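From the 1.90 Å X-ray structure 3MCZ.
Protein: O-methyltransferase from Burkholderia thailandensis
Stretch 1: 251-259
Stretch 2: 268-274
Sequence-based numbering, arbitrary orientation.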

# COMPACT_ATOMS: atom_id res chain seq x y z
N VAL A 251 -3.72 25.79 32.68
CA VAL A 251 -3.22 25.14 31.49
C VAL A 251 -4.35 24.79 30.53
O VAL A 251 -5.37 24.21 30.91
N VAL A 252 -4.19 25.19 29.27
CA VAL A 252 -5.18 24.93 28.23
C VAL A 252 -4.46 24.12 27.17
O VAL A 252 -3.35 24.46 26.78
N MSE A 253 -5.07 23.04 26.69
CA MSE A 253 -4.38 22.18 25.73
C MSE A 253 -5.16 22.08 24.42
O MSE A 253 -6.37 21.93 24.45
N LEU A 254 -4.42 22.14 23.33
CA LEU A 254 -4.88 21.88 21.96
C LEU A 254 -3.96 20.80 21.39
O LEU A 254 -2.99 21.12 20.72
N ASN A 255 -4.25 19.54 21.65
CA ASN A 255 -3.28 18.50 21.33
C ASN A 255 -3.66 17.79 20.04
O ASN A 255 -4.73 17.19 19.98
N ASP A 256 -2.81 17.92 19.00
CA ASP A 256 -2.90 17.09 17.80
C ASP A 256 -4.29 17.21 17.19
O ASP A 256 -4.90 16.19 16.85
N CYS A 257 -4.78 18.46 17.05
CA CYS A 257 -6.13 18.76 16.53
C CYS A 257 -6.24 19.98 15.62
O CYS A 257 -7.27 20.17 14.97
N LEU A 258 -5.21 20.82 15.55
CA LEU A 258 -5.32 22.01 14.68
C LEU A 258 -5.44 21.69 13.19
O LEU A 258 -5.96 22.52 12.39
N HIS A 259 -5.05 20.48 12.80
CA HIS A 259 -5.12 20.07 11.44
C HIS A 259 -6.54 19.71 10.93
O HIS A 259 -6.67 19.34 9.78
N GLU A 268 -8.36 31.53 14.65
CA GLU A 268 -9.41 31.85 15.61
C GLU A 268 -9.42 30.94 16.83
O GLU A 268 -9.64 31.42 17.94
N VAL A 269 -9.18 29.65 16.62
CA VAL A 269 -9.17 28.66 17.71
C VAL A 269 -8.01 28.93 18.65
O VAL A 269 -8.16 28.83 19.85
N ILE A 270 -6.86 29.23 18.09
CA ILE A 270 -5.66 29.53 18.88
C ILE A 270 -5.91 30.77 19.72
O ILE A 270 -5.62 30.78 20.91
N GLY A 271 -6.47 31.82 19.12
CA GLY A 271 -6.83 33.00 19.88
C GLY A 271 -7.80 32.78 21.05
O GLY A 271 -7.60 33.31 22.14
N HIS A 272 -8.85 32.01 20.79
CA HIS A 272 -9.82 31.71 21.82
C HIS A 272 -9.16 30.91 22.94
O HIS A 272 -9.41 31.16 24.13
N ALA A 273 -8.34 29.95 22.55
CA ALA A 273 -7.64 29.09 23.49
C ALA A 273 -6.74 29.91 24.39
O ALA A 273 -6.73 29.73 25.62
N ALA A 274 -5.99 30.80 23.76
CA ALA A 274 -5.06 31.65 24.47
C ALA A 274 -5.85 32.52 25.48
O ALA A 274 -5.40 32.71 26.59

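A strand, 251-255, lies against a helix, 268-274, with the two N-to-C directions at 160°, close to antiparallel, and an axis separation of 9.3 Å at closest approach. Within the helix, Ala 273 N hydrogen-bonds to Val 269 O at 2.9 Å; across the stretches there is side-chain packing and no hydrogen bond.

Strand alternation sets the first rule. Val 251 stays out of reach, while Val 252 points its CB toward the helix with chi1 in t. Its CG1 sits 3.8 Å from the carbonyl O of Ala 273 and 4.2 Å from the CB of the same residue, a small partner where the CA atoms of Val 252 and Ala 273 come within 6.8 Å. Met 253, a selenomethionine in an m, t, m conformation, points away and contributes nothing here.

Leu 254 returns to the interface and is the hub. In its m, t rotamer, though with chi1 at -89°, its CD2 lies 3.7 Å and its CD1 4.1 Å from Val 269 CG1, so both methyls touch that valine. CD1 also reaches Ala 273 CB at 4.0 Å and, more loosely, Ile 270 CG1 at 4.4 Å. One leucine thus spans a full helical turn, from Val 269 to Ala 273.

Asn 255, Asp 256 and Cys 257 make no contact with the helix; Asp 256 OD1, like His 272 ND1, is hydrogen-bonded elsewhere in the structure. Past this turn, Leu 258 again points toward it, with chi1 m and chi2 t. Its CD2 is 4.2 Å from Val 269 CG1, so the t rotamer of Val 269 offers one methyl to both leucines. Both methyls of Leu 258 touch Ile 270, CD1 at 3.9 Å from its CD1 and CD2 at 4.0 Å from its CG1; the isoleucine leaves the helix sideways, but its m, t chain brings its end nearer. His 259 is out of reach. Every side chain to side chain contact is apolar.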

# COMPACT_ATOMS: atom_id res chain seq x y z
CB VAL A 251 -2.36 23.87 31.79
CG1 VAL A 251 -1.79 23.29 30.47
CG2 VAL A 251 -1.23 24.19 32.74
CB VAL A 252 -5.74 26.26 27.65
CG1 VAL A 252 -6.71 26.01 26.47
CG2 VAL A 252 -6.38 27.12 28.78
CB MSE A 253 -4.18 20.78 26.31
CG MSE A 253 -3.54 20.76 27.65
SE MSE A 253 -2.98 19.00 28.21
CE MSE A 253 -4.65 18.24 28.56
CB LEU A 254 -4.71 23.12 21.11
CG LEU A 254 -5.81 24.15 21.03
CD1 LEU A 254 -5.27 25.37 20.27
CD2 LEU A 254 -7.12 23.59 20.35
CB ASN A 255 -3.20 17.49 22.47
CG ASN A 255 -2.57 18.08 23.72
OD1 ASN A 255 -3.00 17.78 24.84
ND2 ASN A 255 -1.57 18.95 23.53
CB ASP A 256 -2.57 15.63 18.19
CG ASP A 256 -2.18 14.73 17.02
OD1 ASP A 256 -1.73 15.22 15.95
OD2 ASP A 256 -2.28 13.48 17.21
CB CYS A 257 -7.12 18.93 17.68
SG CYS A 257 -6.70 20.36 18.77
CB LEU A 258 -4.16 22.99 14.95
CG LEU A 258 -4.24 23.87 16.21
CD1 LEU A 258 -2.94 24.65 16.33
CD2 LEU A 258 -5.44 24.82 16.22
CB HIS A 259 -4.15 18.91 11.17
CG HIS A 259 -4.32 17.77 12.11
ND1 HIS A 259 -3.51 17.58 13.20
CD2 HIS A 259 -5.26 16.79 12.16
CE1 HIS A 259 -3.92 16.52 13.87
NE2 HIS A 259 -4.97 16.01 13.25
CB GLU A 268 -10.77 31.81 14.94
CG GLU A 268 -10.92 32.99 13.98
CD GLU A 268 -12.08 32.87 13.02
OE1 GLU A 268 -12.60 31.74 12.80
OE2 GLU A 268 -12.45 33.92 12.46
CB VAL A 269 -9.06 27.25 17.17
CG1 VAL A 269 -8.76 26.22 18.31
CG2 VAL A 269 -10.38 26.88 16.46
CB ILE A 270 -4.42 29.70 18.00
CG1 ILE A 270 -4.03 28.37 17.36
CG2 ILE A 270 -3.25 30.24 18.82
CD1 ILE A 270 -3.06 28.51 16.21
CB HIS A 272 -10.95 30.88 21.24
CG HIS A 272 -11.79 31.61 20.23
ND1 HIS A 272 -12.48 30.96 19.23
CD2 HIS A 272 -12.05 32.93 20.07
CE1 HIS A 272 -13.12 31.85 18.49
NE2 HIS A 272 -12.86 33.05 18.97
CB ALA A 273 -6.80 28.03 22.77
CB ALA A 274 -4.29 32.51 23.51